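Local atomic coordinates of TbpB (PDB entry 3HOL), a protein that probably binds host transferrin as the lipoprotein component of the bacterial transferrin receptor, serving iron acquisition by Actinobacillus pleuropneumoniae. Residues A[30-35]-A[47-52]; A[169-174]-A[188-193]; A[195-200]-A[212-217]; A[365-370]-A[438-443]; A[376-381]-A[408-413]. One frame throughout, in Å; residues are numbered along the deposited sequence.

Interaction 1 (A[30-35]-A[47-52]); sequences YVVKVP and SDIEVI
V31 and E50 face each other as the hydrogen-bonded pair where strand 50-52 forms one edge of a five-stranded antiparallel sheet, alongside strand 29-33. V31 N donates to E50 O at 2.9 Å, and E50 N returns a bond of equal length to V31 O. The neighbouring non-hydrogen-bonded pair is Y30 with V51. Followed outward from the backbone, Y30 has CB near E50 O and CG2 of I49. Its ring, with CG anti to the carbonyl carbon (chi1 -75°), brings CD1 to 3.8 Å from I49 CG2, while CE1 passes CB and CA of V51. The tip has turned elsewhere, OH bonding to E25 O, and K249 makes a cation-pi contact with the ring. On the other face, V31 CG1 packs against I52 CG1 at 3.9 Å and runs beside the E50 side chain, whose OE1 is bound by Y62 OH. Toward S47, in the loop before strand 50-52, the direct backbone bonds give way to water. One water donates to K33 O and S47 O, a second accepts from K33 N and donates to D48 O, and a third accepts from K33 NZ at 2.7 Å and donates to D48 OD2.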
# COMPACT_ATOMS: atom_id res chain seq x y z
N TYR A 30 2.54 -4.67 -11.61
CA TYR A 30 2.43 -5.97 -12.27
C TYR A 30 3.02 -5.92 -13.66
O TYR A 30 2.95 -4.87 -14.33
CB TYR A 30 0.95 -6.35 -12.40
CG TYR A 30 0.33 -6.79 -11.09
CD1 TYR A 30 0.54 -8.08 -10.59
CD2 TYR A 30 -0.45 -5.91 -10.32
CE1 TYR A 30 -0.02 -8.51 -9.39
CE2 TYR A 30 -1.04 -6.35 -9.10
CZ TYR A 30 -0.80 -7.62 -8.64
OH TYR A 30 -1.37 -8.05 -7.46
N VAL A 31 3.45 -7.08 -14.16
CA VAL A 31 4.02 -7.16 -15.52
C VAL A 31 3.63 -8.48 -16.17
O VAL A 31 3.55 -9.50 -15.50
CB VAL A 31 5.58 -6.98 -15.50
CG1 VAL A 31 6.23 -7.95 -14.54
CG2 VAL A 31 6.20 -7.10 -16.94
N VAL A 32 3.33 -8.46 -17.47
CA VAL A 32 3.02 -9.68 -18.18
C VAL A 32 3.81 -9.77 -19.48
O VAL A 32 4.11 -8.75 -20.12
CB VAL A 32 1.49 -9.82 -18.45
CG1 VAL A 32 0.99 -8.96 -19.63
CG2 VAL A 32 1.14 -11.29 -18.70
N LYS A 33 4.14 -11.02 -19.84
CA LYS A 33 4.72 -11.34 -21.15
C LYS A 33 3.68 -11.31 -22.27
O LYS A 33 2.51 -11.75 -22.11
CB LYS A 33 5.37 -12.71 -21.10
CG LYS A 33 6.22 -13.00 -22.31
CD LYS A 33 7.12 -14.25 -22.11
CE LYS A 33 6.38 -15.42 -21.50
NZ LYS A 33 4.99 -15.57 -22.00
N VAL A 34 4.09 -10.75 -23.41
CA VAL A 34 3.22 -10.70 -24.59
C VAL A 34 3.10 -12.20 -25.05
O VAL A 34 4.13 -12.86 -25.21
CB VAL A 34 3.86 -9.77 -25.66
CG1 VAL A 34 3.12 -9.87 -27.01
CG2 VAL A 34 3.90 -8.32 -25.17
N PRO A 35 1.87 -12.72 -25.19
CA PRO A 35 1.68 -14.11 -25.61
C PRO A 35 2.14 -14.36 -27.05
O PRO A 35 2.00 -13.51 -27.92
CB PRO A 35 0.16 -14.28 -25.57
CG PRO A 35 -0.26 -13.36 -24.46
CD PRO A 35 0.60 -12.12 -24.72
N SER A 47 -1.49 -14.92 -19.55
CA SER A 47 -1.27 -15.77 -18.39
C SER A 47 0.03 -15.37 -17.73
O SER A 47 0.83 -14.62 -18.31
CB SER A 47 -1.22 -17.25 -18.80
OG SER A 47 0.03 -17.50 -19.39
N ASP A 48 0.25 -15.87 -16.52
CA ASP A 48 1.52 -15.70 -15.81
C ASP A 48 1.79 -14.24 -15.51
O ASP A 48 2.90 -13.78 -15.67
CB ASP A 48 2.71 -16.29 -16.58
CG ASP A 48 2.63 -17.78 -16.71
OD1 ASP A 48 2.16 -18.43 -15.75
OD2 ASP A 48 3.05 -18.31 -17.77
N ILE A 49 0.78 -13.52 -15.06
CA ILE A 49 0.99 -12.13 -14.63
C ILE A 49 1.89 -12.13 -13.37
O ILE A 49 1.67 -12.93 -12.46
CB ILE A 49 -0.35 -11.46 -14.33
CG1 ILE A 49 -1.21 -11.43 -15.62
CG2 ILE A 49 -0.08 -10.06 -13.83
CD1 ILE A 49 -2.69 -11.20 -15.39
N GLU A 50 2.89 -11.25 -13.32
CA GLU A 50 3.87 -11.32 -12.25
C GLU A 50 3.84 -10.05 -11.45
O GLU A 50 3.70 -8.94 -12.00
CB GLU A 50 5.28 -11.42 -12.82
CG GLU A 50 5.53 -12.53 -13.79
CD GLU A 50 7.01 -12.58 -14.20
OE1 GLU A 50 7.64 -11.50 -14.32
OE2 GLU A 50 7.54 -13.70 -14.35
N VAL A 51 3.98 -10.20 -10.14
CA VAL A 51 4.03 -9.04 -9.25
C VAL A 51 5.35 -8.29 -9.41
O VAL A 51 6.39 -8.88 -9.58
CB VAL A 51 3.75 -9.42 -7.75
CG1 VAL A 51 4.55 -10.60 -7.30
CG2 VAL A 51 4.07 -8.27 -6.83
N ILE A 52 5.30 -6.96 -9.34
CA ILE A 52 6.50 -6.16 -9.23
C ILE A 52 6.68 -5.68 -7.78
O ILE A 52 5.74 -5.13 -7.18
CB ILE A 52 6.40 -4.92 -10.15
CG1 ILE A 52 6.37 -5.36 -11.61
CG2 ILE A 52 7.60 -4.00 -9.93
CD1 ILE A 52 6.24 -4.23 -12.66
O HOH W 1 1.22 -13.88 -21.02
O HOH W 2 4.43 -13.10 -17.84
O HOH W 3 4.22 -17.43 -20.16

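Interaction 2 (A[169-174]-A[188-193]); sequences HKYTSQ and LSDKEK
The carboxylate of D190 reaches across to the backbone of K170. The side chains of D190 and Y171 lie side by side, pointing the same way, with ring and carboxylate planes 43° apart. D190 CG is anti to the backbone N (chi1 -179°), which carries OD1 over to accept from K170 N at 3.1 Å, K170 N meeting OD1 nearly along its C-O axis. The other oxygen, OD2, comes to 3.6 Å from Y171 CE1. On the opposite face of the two-stranded unit T172 and S189 stand as the hydrogen-bonded pair. T172 OG1 is 3.8 Å from S189 CB and takes part in a bridge through a water that donates to K191 O. Further along, on the Y171 face, L188 CD2 presses on S173 CB at 3.5 Å. The backbone bonds are T172 N to S189 O, S189 N to T172 O at 2.9 Å, and K191 N to K170 O. K191 is the second residue of a type II' turn from D190 to K193, and its CG lies against K170 CB while NZ bonds to P166 O. The contact belongs to the hairpin of strands 171-178 and 183-190 in the N-lobe barrel. Strand 119-133 flanks it on one side, with W126 and F128 meeting the Y171 ring edge-to-face and S125 O holding S173 OG; strand 193-203 flanks the other, where Y196 and I195 touch L188 and D190.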
# COMPACT_ATOMS: atom_id res chain seq x y z
N HIS A 169 -2.96 5.96 -34.20
CA HIS A 169 -3.32 5.50 -32.85
C HIS A 169 -2.58 6.27 -31.78
O HIS A 169 -1.36 6.43 -31.86
CB HIS A 169 -3.04 4.02 -32.74
CG HIS A 169 -3.90 3.21 -33.66
ND1 HIS A 169 -3.43 2.69 -34.86
CD2 HIS A 169 -5.21 2.92 -33.61
CE1 HIS A 169 -4.42 2.08 -35.49
NE2 HIS A 169 -5.52 2.22 -34.76
N LYS A 170 -3.32 6.76 -30.79
CA LYS A 170 -2.72 7.36 -29.61
C LYS A 170 -3.61 6.99 -28.43
O LYS A 170 -4.79 7.37 -28.37
CB LYS A 170 -2.66 8.87 -29.74
CG LYS A 170 -1.62 9.47 -28.79
CD LYS A 170 -2.04 10.93 -28.34
CE LYS A 170 -0.92 11.67 -27.58
NZ LYS A 170 -0.40 10.80 -26.51
N TYR A 171 -3.06 6.20 -27.51
CA TYR A 171 -3.87 5.65 -26.44
C TYR A 171 -3.79 6.51 -25.18
O TYR A 171 -2.78 6.50 -24.45
CB TYR A 171 -3.40 4.23 -26.14
CG TYR A 171 -3.40 3.39 -27.39
CD1 TYR A 171 -4.60 2.97 -27.96
CD2 TYR A 171 -2.21 3.04 -28.01
CE1 TYR A 171 -4.61 2.19 -29.12
CE2 TYR A 171 -2.19 2.25 -29.17
CZ TYR A 171 -3.38 1.84 -29.73
OH TYR A 171 -3.34 1.07 -30.88
N THR A 172 -4.86 7.23 -24.90
CA THR A 172 -4.84 8.20 -23.80
C THR A 172 -5.91 7.86 -22.77
O THR A 172 -6.95 7.25 -23.11
CB THR A 172 -5.17 9.64 -24.34
OG1 THR A 172 -6.45 9.62 -24.98
CG2 THR A 172 -4.08 10.09 -25.36
N SER A 173 -5.66 8.24 -21.52
CA SER A 173 -6.58 7.89 -20.47
C SER A 173 -6.99 9.13 -19.68
O SER A 173 -6.21 10.08 -19.54
CB SER A 173 -5.93 6.86 -19.54
OG SER A 173 -4.84 7.46 -18.88
N GLN A 174 -8.20 9.09 -19.14
CA GLN A 174 -8.71 10.14 -18.29
C GLN A 174 -9.64 9.52 -17.25
O GLN A 174 -10.49 8.69 -17.58
CB GLN A 174 -9.40 11.24 -19.12
CG GLN A 174 -9.93 12.42 -18.29
CD GLN A 174 -10.46 13.59 -19.11
OE1 GLN A 174 -9.85 14.00 -20.09
NE2 GLN A 174 -11.63 14.13 -18.71
N LEU A 188 -10.79 5.14 -21.52
CA LEU A 188 -9.57 4.87 -22.29
C LEU A 188 -9.95 5.10 -23.74
O LEU A 188 -10.91 4.49 -24.24
CB LEU A 188 -9.13 3.41 -22.05
CG LEU A 188 -9.00 3.06 -20.57
CD1 LEU A 188 -8.42 1.64 -20.44
CD2 LEU A 188 -8.08 4.07 -19.80
N SER A 189 -9.18 5.95 -24.42
CA SER A 189 -9.49 6.41 -25.76
C SER A 189 -8.35 6.11 -26.71
O SER A 189 -7.22 5.89 -26.28
CB SER A 189 -9.73 7.93 -25.73
OG SER A 189 -10.85 8.19 -24.91
N ASP A 190 -8.66 6.09 -28.01
CA ASP A 190 -7.67 6.00 -29.08
C ASP A 190 -7.97 7.18 -30.00
O ASP A 190 -8.95 7.15 -30.78
CB ASP A 190 -7.86 4.69 -29.84
CG ASP A 190 -6.85 4.52 -30.95
OD1 ASP A 190 -6.03 5.41 -31.16
OD2 ASP A 190 -6.87 3.46 -31.61
N LYS A 191 -7.13 8.21 -29.91
CA LYS A 191 -7.39 9.49 -30.57
C LYS A 191 -8.80 9.94 -30.14
O LYS A 191 -9.04 10.05 -28.93
CB LYS A 191 -7.17 9.40 -32.11
CG LYS A 191 -5.70 9.15 -32.56
CD LYS A 191 -5.32 9.98 -33.83
CE LYS A 191 -3.93 9.58 -34.36
NZ LYS A 191 -3.00 10.74 -34.75
N GLU A 192 -9.72 10.18 -31.07
CA GLU A 192 -11.05 10.67 -30.69
C GLU A 192 -12.11 9.56 -30.69
O GLU A 192 -13.27 9.77 -31.08
CB GLU A 192 -11.48 11.79 -31.62
CG GLU A 192 -10.85 13.15 -31.37
CD GLU A 192 -11.61 14.21 -32.19
OE1 GLU A 192 -11.21 14.45 -33.35
OE2 GLU A 192 -12.66 14.72 -31.71
N LYS A 193 -11.70 8.37 -30.29
CA LYS A 193 -12.62 7.27 -30.16
C LYS A 193 -12.51 6.65 -28.77
O LYS A 193 -11.42 6.30 -28.34
CB LYS A 193 -12.30 6.24 -31.24
CG LYS A 193 -13.22 5.06 -31.20
CD LYS A 193 -12.93 4.09 -32.33
CE LYS A 193 -13.94 2.97 -32.31
NZ LYS A 193 -13.64 2.03 -33.41
O HOH W 4 -6.95 10.60 -27.58

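Interaction 3 (A[195-200]-A[212-217]); sequences IYTVNA and TASDKN
Y196 and A213 form a non-hydrogen-bonded antiparallel pair and T197 and T212 the hydrogen-bonded pair beside it, with T212 N to T197 O at 2.7 Å, T197 N to T212 O at 3.0 Å, and S214 N closing the end onto I195 O. The side chains of T197 and T212 run side by side in the same direction, T197 OG1 resting 3.5 Å from T212 CB. A water bonded to T197 OG1 donates to T212 O and reaches S214 OG weakly; a second joins N199 ND2 to T212 OG1. On the other face the Y196 ring lies beside A213, its CD1 3.8 Å from A213 CA and its CE1 near A213 CB. After the strand, D215 OD1 accepts from N217 N in an Asx turn, and K216 NZ folds back to A213 O at 2.9 Å while forming a salt bridge with D230. I195 and Y196 both face L188 in a classic beta bulge, where backbone bonds join this hairpin of the N-lobe barrel to strand 183-190; F250 of strand 245-251 meets the Y196 ring edge-to-face, and D230, just before strand 231-239, accepts from A213 N.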
# COMPACT_ATOMS: atom_id res chain seq x y z
N ILE A 195 -12.70 3.69 -26.19
CA ILE A 195 -12.46 2.26 -26.36
C ILE A 195 -13.05 1.49 -25.17
O ILE A 195 -13.69 0.48 -25.34
CB ILE A 195 -10.95 1.93 -26.58
CG1 ILE A 195 -10.31 2.78 -27.71
CG2 ILE A 195 -10.75 0.43 -26.88
CD1 ILE A 195 -10.93 2.56 -29.18
N TYR A 196 -12.82 2.00 -23.95
CA TYR A 196 -13.44 1.47 -22.76
C TYR A 196 -13.94 2.61 -21.90
O TYR A 196 -13.37 3.72 -21.91
CB TYR A 196 -12.41 0.70 -21.91
CG TYR A 196 -11.78 -0.50 -22.60
CD1 TYR A 196 -12.34 -1.78 -22.47
CD2 TYR A 196 -10.59 -0.36 -23.33
CE1 TYR A 196 -11.77 -2.89 -23.09
CE2 TYR A 196 -9.99 -1.48 -23.94
CZ TYR A 196 -10.61 -2.74 -23.83
OH TYR A 196 -10.06 -3.88 -24.41
N THR A 197 -14.97 2.33 -21.12
CA THR A 197 -15.24 3.18 -19.98
C THR A 197 -14.89 2.37 -18.77
O THR A 197 -14.87 1.14 -18.82
CB THR A 197 -16.72 3.64 -19.92
OG1 THR A 197 -17.57 2.48 -19.95
CG2 THR A 197 -17.05 4.56 -21.12
N VAL A 198 -14.58 3.05 -17.67
CA VAL A 198 -14.19 2.37 -16.45
C VAL A 198 -15.01 2.89 -15.22
O VAL A 198 -15.49 4.02 -15.20
CB VAL A 198 -12.67 2.51 -16.15
CG1 VAL A 198 -11.78 1.95 -17.30
CG2 VAL A 198 -12.31 3.90 -15.90
N ASN A 199 -15.16 2.02 -14.23
CA ASN A 199 -15.89 2.32 -13.00
C ASN A 199 -15.18 1.57 -11.91
O ASN A 199 -14.84 0.39 -12.10
CB ASN A 199 -17.32 1.81 -13.09
CG ASN A 199 -18.15 2.64 -14.00
OD1 ASN A 199 -18.78 3.62 -13.57
ND2 ASN A 199 -18.12 2.32 -15.30
N ALA A 200 -14.88 2.26 -10.80
CA ALA A 200 -14.27 1.58 -9.69
C ALA A 200 -14.63 2.22 -8.36
O ALA A 200 -15.03 3.40 -8.31
CB ALA A 200 -12.71 1.50 -9.86
N THR A 212 -15.63 -1.45 -19.26
CA THR A 212 -16.70 -1.81 -20.19
C THR A 212 -16.28 -1.51 -21.61
O THR A 212 -15.95 -0.35 -21.91
CB THR A 212 -17.99 -0.99 -19.88
OG1 THR A 212 -18.38 -1.28 -18.54
CG2 THR A 212 -19.14 -1.33 -20.87
N ALA A 213 -16.22 -2.55 -22.45
CA ALA A 213 -15.84 -2.34 -23.86
C ALA A 213 -16.86 -1.45 -24.55
O ALA A 213 -18.08 -1.73 -24.48
CB ALA A 213 -15.72 -3.64 -24.59
N SER A 214 -16.40 -0.40 -25.23
CA SER A 214 -17.33 0.56 -25.86
C SER A 214 -17.92 0.01 -27.17
O SER A 214 -19.01 0.38 -27.54
CB SER A 214 -16.69 1.93 -26.10
OG SER A 214 -16.12 2.46 -24.90
N ASP A 215 -17.19 -0.89 -27.84
CA ASP A 215 -17.66 -1.55 -29.06
C ASP A 215 -17.63 -3.04 -28.79
O ASP A 215 -16.56 -3.62 -28.71
CB ASP A 215 -16.78 -1.17 -30.26
CG ASP A 215 -17.27 -1.79 -31.59
OD1 ASP A 215 -18.15 -2.70 -31.58
OD2 ASP A 215 -16.75 -1.37 -32.65
N LYS A 216 -18.81 -3.65 -28.60
CA LYS A 216 -18.96 -5.07 -28.23
C LYS A 216 -18.82 -6.03 -29.42
O LYS A 216 -18.75 -7.26 -29.23
CB LYS A 216 -20.32 -5.32 -27.55
CG LYS A 216 -20.41 -4.90 -26.08
CD LYS A 216 -19.59 -5.88 -25.17
CE LYS A 216 -18.85 -5.14 -24.07
NZ LYS A 216 -19.62 -3.99 -23.41
N ASN A 217 -18.75 -5.49 -30.62
CA ASN A 217 -18.61 -6.32 -31.84
C ASN A 217 -17.15 -6.58 -32.22
O ASN A 217 -16.40 -5.65 -32.49
CB ASN A 217 -19.34 -5.67 -33.02
CG ASN A 217 -20.83 -5.52 -32.77
OD1 ASN A 217 -21.47 -6.38 -32.16
ND2 ASN A 217 -21.40 -4.41 -33.25
O HOH W 5 -14.31 -1.28 -27.50
O HOH W 6 -18.17 1.66 -22.43
O HOH W 7 -17.15 -0.08 -16.37

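Interaction 4 (A[365-370]-A[438-443]); sequences TATDKM and DGNGFT
The tight turn between strands 431-438 and 441-447 places N440 against the connecting segment 365-370, where its amide meets the backbone carbonyl of T365. N440 ND2 donates to T365 O at 2.8 Å, with an N-H...O angle of 153°; the acceptor lies close to the plane of the amide, though the donor is tilted 23° from the carbonyl plane. The same nitrogen also bonds to R274 O, and OD1 accepts from R364, so both ends of the amide are held and its rotation is fixed. N440 CG sits in the crowded position between the backbone N and the carbonyl carbon (chi1 61°), and this turns the amide toward T365. The turn is of type II', running from D438 to G441, with G439 at its positive-phi position and D438 and G441 bonded to each other through both backbone pairs. This hairpin of the C-lobe barrel meets the chain where it passes from strand 356-363 of the handle to strand 375-387. There residues 367-369 make a short 3-10 segment, and T367 leans over the turn with CG2 3.8 Å from G439 CA. Its OG1 is joined to N440 N by a water, 2.6 Å from OG1 and 3.1 Å from N. M370 crosses N440 at about a right angle: SD lies 3.8 Å from N440 CA, and the chain, which turns twice beyond CB, sets CE 3.4 Å from G439 O.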
# COMPACT_ATOMS: atom_id res chain seq x y z
N THR A 365 -9.86 5.68 11.10
CA THR A 365 -11.33 5.88 11.09
C THR A 365 -11.74 6.93 10.04
O THR A 365 -11.13 8.01 9.97
CB THR A 365 -11.80 6.36 12.47
OG1 THR A 365 -11.38 5.40 13.45
CG2 THR A 365 -13.35 6.57 12.53
N ALA A 366 -12.78 6.64 9.25
CA ALA A 366 -13.33 7.67 8.36
C ALA A 366 -13.78 8.88 9.22
O ALA A 366 -14.43 8.71 10.27
CB ALA A 366 -14.49 7.10 7.48
N THR A 367 -13.40 10.08 8.79
CA THR A 367 -13.61 11.26 9.64
C THR A 367 -15.11 11.48 9.89
O THR A 367 -15.51 11.95 10.96
CB THR A 367 -12.93 12.52 9.09
OG1 THR A 367 -11.54 12.24 8.81
CG2 THR A 367 -13.03 13.70 10.10
N ASP A 368 -15.95 11.07 8.95
CA ASP A 368 -17.40 11.22 9.18
C ASP A 368 -17.93 10.29 10.27
O ASP A 368 -19.03 10.53 10.76
CB ASP A 368 -18.24 11.03 7.92
CG ASP A 368 -18.08 9.67 7.32
OD1 ASP A 368 -16.93 9.24 7.14
OD2 ASP A 368 -19.10 9.03 7.01
N LYS A 369 -17.16 9.24 10.60
CA LYS A 369 -17.49 8.29 11.67
C LYS A 369 -16.85 8.60 13.03
O LYS A 369 -17.08 7.86 14.00
CB LYS A 369 -17.13 6.86 11.25
CG LYS A 369 -17.81 6.36 9.98
CD LYS A 369 -19.36 6.47 10.01
CE LYS A 369 -20.00 5.46 9.04
NZ LYS A 369 -19.75 5.89 7.61
N MET A 370 -16.05 9.65 13.13
CA MET A 370 -15.44 9.99 14.42
C MET A 370 -16.55 10.46 15.36
O MET A 370 -17.38 11.26 14.95
CB MET A 370 -14.41 11.12 14.30
CG MET A 370 -13.08 10.72 13.63
SD MET A 370 -12.19 9.47 14.56
CE MET A 370 -11.77 10.40 16.04
N ASP A 438 -7.51 16.09 15.97
CA ASP A 438 -7.97 16.79 14.79
C ASP A 438 -8.50 15.73 13.81
O ASP A 438 -7.75 14.88 13.38
CB ASP A 438 -6.81 17.59 14.16
CG ASP A 438 -7.28 18.47 13.01
OD1 ASP A 438 -8.50 18.59 12.80
OD2 ASP A 438 -6.44 19.05 12.30
N GLY A 439 -9.79 15.78 13.46
CA GLY A 439 -10.37 14.72 12.62
C GLY A 439 -10.10 13.32 13.16
O GLY A 439 -10.42 13.04 14.29
N ASN A 440 -9.47 12.44 12.37
CA ASN A 440 -9.23 11.04 12.82
C ASN A 440 -7.84 10.79 13.41
O ASN A 440 -7.38 9.64 13.51
CB ASN A 440 -9.49 10.03 11.70
CG ASN A 440 -8.58 10.23 10.49
OD1 ASN A 440 -7.56 10.87 10.60
ND2 ASN A 440 -8.99 9.70 9.32
N GLY A 441 -7.17 11.85 13.83
CA GLY A 441 -5.84 11.68 14.39
C GLY A 441 -5.61 12.62 15.55
O GLY A 441 -6.45 13.47 15.84
N PHE A 442 -4.44 12.49 16.19
CA PHE A 442 -4.05 13.35 17.29
C PHE A 442 -2.55 13.58 17.26
O PHE A 442 -1.82 12.78 16.69
CB PHE A 442 -4.46 12.75 18.64
CG PHE A 442 -3.79 11.45 18.95
CD1 PHE A 442 -2.57 11.41 19.62
CD2 PHE A 442 -4.38 10.25 18.57
CE1 PHE A 442 -1.96 10.20 19.90
CE2 PHE A 442 -3.77 9.03 18.86
CZ PHE A 442 -2.55 9.00 19.52
N THR A 443 -2.10 14.68 17.84
CA THR A 443 -0.68 15.01 17.91
C THR A 443 -0.48 15.83 19.16
O THR A 443 -1.37 16.55 19.61
CB THR A 443 -0.17 15.91 16.73
OG1 THR A 443 -0.94 17.12 16.69
CG2 THR A 443 -0.29 15.22 15.40
O HOH W 8 -9.47 13.60 9.54

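Interaction 5 (A[376-381]-A[408-413]); sequences YKYIGT and FDVDFG
Four backbone hydrogen bonds pair Y376 with V410 and Y378 with F408 in antiparallel register, each 2.8 Å long. The intervening non-hydrogen-bonded pair, K377 and D409, adds a salt bridge on the other face: the two side chains run side by side, and K377, curling at its second and third torsions, places NZ 2.7 Å from D409 OD1, on the syn side of the carboxylate. Apolar contacts fill the face that carries the rings. Y378 crosses V410 obliquely, its CD1 3.6 Å from V410 CG2, and its CB meets F408 CB. Aromatic contacts lie at the end of the strand, where F412 is received by both tyrosines. The rings of Y376 and F412 meet rim to rim, centroids 6.0 Å apart and planes at 62°, while Y378 OH, bonded to A481 O, comes to 3.6 Å from F412 CZ at the ring edge. V410 CG1 sits 3.5 Å above the centre of the F412 ring, covering one face. L484 and L417 pack against F408 and V410. An apolar face turned inward and a polar one outward fit the wall of an up-and-down beta barrel, here that of the C-lobe.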
# COMPACT_ATOMS: atom_id res chain seq x y z
N TYR A 376 -14.04 8.82 26.98
CA TYR A 376 -13.76 7.39 27.06
C TYR A 376 -12.39 7.09 27.61
O TYR A 376 -11.50 7.91 27.55
CB TYR A 376 -13.93 6.70 25.70
CG TYR A 376 -15.31 6.83 25.06
CD1 TYR A 376 -16.28 5.83 25.21
CD2 TYR A 376 -15.64 7.95 24.30
CE1 TYR A 376 -17.54 5.95 24.62
CE2 TYR A 376 -16.88 8.08 23.70
CZ TYR A 376 -17.82 7.07 23.86
OH TYR A 376 -19.06 7.23 23.27
N LYS A 377 -12.25 5.87 28.13
CA LYS A 377 -10.98 5.31 28.57
C LYS A 377 -10.51 4.35 27.49
O LYS A 377 -11.32 3.57 27.00
CB LYS A 377 -11.19 4.46 29.82
CG LYS A 377 -9.94 4.21 30.64
CD LYS A 377 -9.45 5.54 31.19
CE LYS A 377 -8.76 5.41 32.51
NZ LYS A 377 -8.73 6.75 33.12
N TYR A 378 -9.23 4.41 27.14
CA TYR A 378 -8.62 3.38 26.33
C TYR A 378 -7.50 2.73 27.11
O TYR A 378 -6.79 3.40 27.86
CB TYR A 378 -8.11 3.92 24.99
CG TYR A 378 -9.15 4.40 24.00
CD1 TYR A 378 -9.93 5.54 24.26
CD2 TYR A 378 -9.32 3.75 22.78
CE1 TYR A 378 -10.89 5.98 23.33
CE2 TYR A 378 -10.26 4.19 21.85
CZ TYR A 378 -11.04 5.29 22.13
OH TYR A 378 -11.97 5.70 21.21
N ILE A 379 -7.37 1.42 26.93
CA ILE A 379 -6.36 0.61 27.60
C ILE A 379 -5.63 -0.32 26.60
O ILE A 379 -6.26 -1.01 25.81
CB ILE A 379 -6.99 -0.32 28.71
CG1 ILE A 379 -7.75 0.48 29.77
CG2 ILE A 379 -5.92 -1.21 29.37
CD1 ILE A 379 -6.89 1.45 30.56
N GLY A 380 -4.31 -0.38 26.69
CA GLY A 380 -3.57 -1.29 25.84
C GLY A 380 -2.17 -1.48 26.38
O GLY A 380 -1.97 -1.52 27.60
N THR A 381 -1.21 -1.59 25.47
CA THR A 381 0.16 -1.86 25.85
C THR A 381 1.12 -1.15 24.86
O THR A 381 0.66 -0.37 24.04
CB THR A 381 0.40 -3.38 25.99
OG1 THR A 381 1.71 -3.62 26.47
CG2 THR A 381 0.21 -4.15 24.67
N PHE A 408 -5.39 5.83 28.35
CA PHE A 408 -5.68 7.13 27.76
C PHE A 408 -7.09 7.56 28.13
O PHE A 408 -8.01 6.72 28.19
CB PHE A 408 -5.56 7.06 26.22
CG PHE A 408 -4.23 6.56 25.76
CD1 PHE A 408 -3.20 7.45 25.48
CD2 PHE A 408 -3.99 5.19 25.64
CE1 PHE A 408 -1.98 7.01 25.09
CE2 PHE A 408 -2.74 4.72 25.23
CZ PHE A 408 -1.73 5.63 24.97
N ASP A 409 -7.23 8.85 28.44
CA ASP A 409 -8.53 9.50 28.58
C ASP A 409 -8.74 10.31 27.34
O ASP A 409 -7.88 11.11 26.96
CB ASP A 409 -8.58 10.44 29.78
CG ASP A 409 -8.33 9.74 31.09
OD1 ASP A 409 -8.28 8.50 31.13
OD2 ASP A 409 -8.16 10.46 32.10
N VAL A 410 -9.88 10.08 26.70
CA VAL A 410 -10.18 10.70 25.43
C VAL A 410 -11.48 11.48 25.58
O VAL A 410 -12.52 10.92 25.95
CB VAL A 410 -10.30 9.63 24.29
CG1 VAL A 410 -10.89 10.25 23.01
CG2 VAL A 410 -8.95 8.97 24.02
N ASP A 411 -11.40 12.76 25.27
CA ASP A 411 -12.55 13.62 25.33
C ASP A 411 -12.81 14.09 23.89
O ASP A 411 -12.18 15.04 23.42
CB ASP A 411 -12.24 14.79 26.27
CG ASP A 411 -13.35 15.82 26.31
OD1 ASP A 411 -14.35 15.64 25.58
OD2 ASP A 411 -13.22 16.81 27.08
N PHE A 412 -13.71 13.40 23.20
CA PHE A 412 -14.07 13.80 21.81
C PHE A 412 -14.74 15.18 21.73
O PHE A 412 -14.52 15.94 20.76
CB PHE A 412 -14.93 12.74 21.14
CG PHE A 412 -14.19 11.46 20.82
CD1 PHE A 412 -13.13 11.44 19.92
CD2 PHE A 412 -14.57 10.26 21.41
CE1 PHE A 412 -12.45 10.25 19.63
CE2 PHE A 412 -13.90 9.07 21.13
CZ PHE A 412 -12.84 9.07 20.24
N GLY A 413 -15.57 15.50 22.73
CA GLY A 413 -16.25 16.80 22.79
C GLY A 413 -15.31 17.98 22.71
O GLY A 413 -15.47 18.87 21.85

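In the fold
From the N terminus, interaction 1 closes a short loop at the edge of the five-stranded sheet, packed over strands 119-133 and 257-265 of the N-lobe barrel. Interactions 2 and 3 follow in series, each spanning one hairpin of that barrel; they touch because L188 bonds to I195 and Y196, which makes strands 183-190 and 193-203 neighbours. The chain then crosses the handle sheet and enters the second lobe. There interaction 4 closes a long loop, and interaction 5 is nested inside it, joined to it where M370 CE packs on F412. Interactions 1 and 5 lie on opposite sides of the chain's centre, their own centres about 48 Å apart.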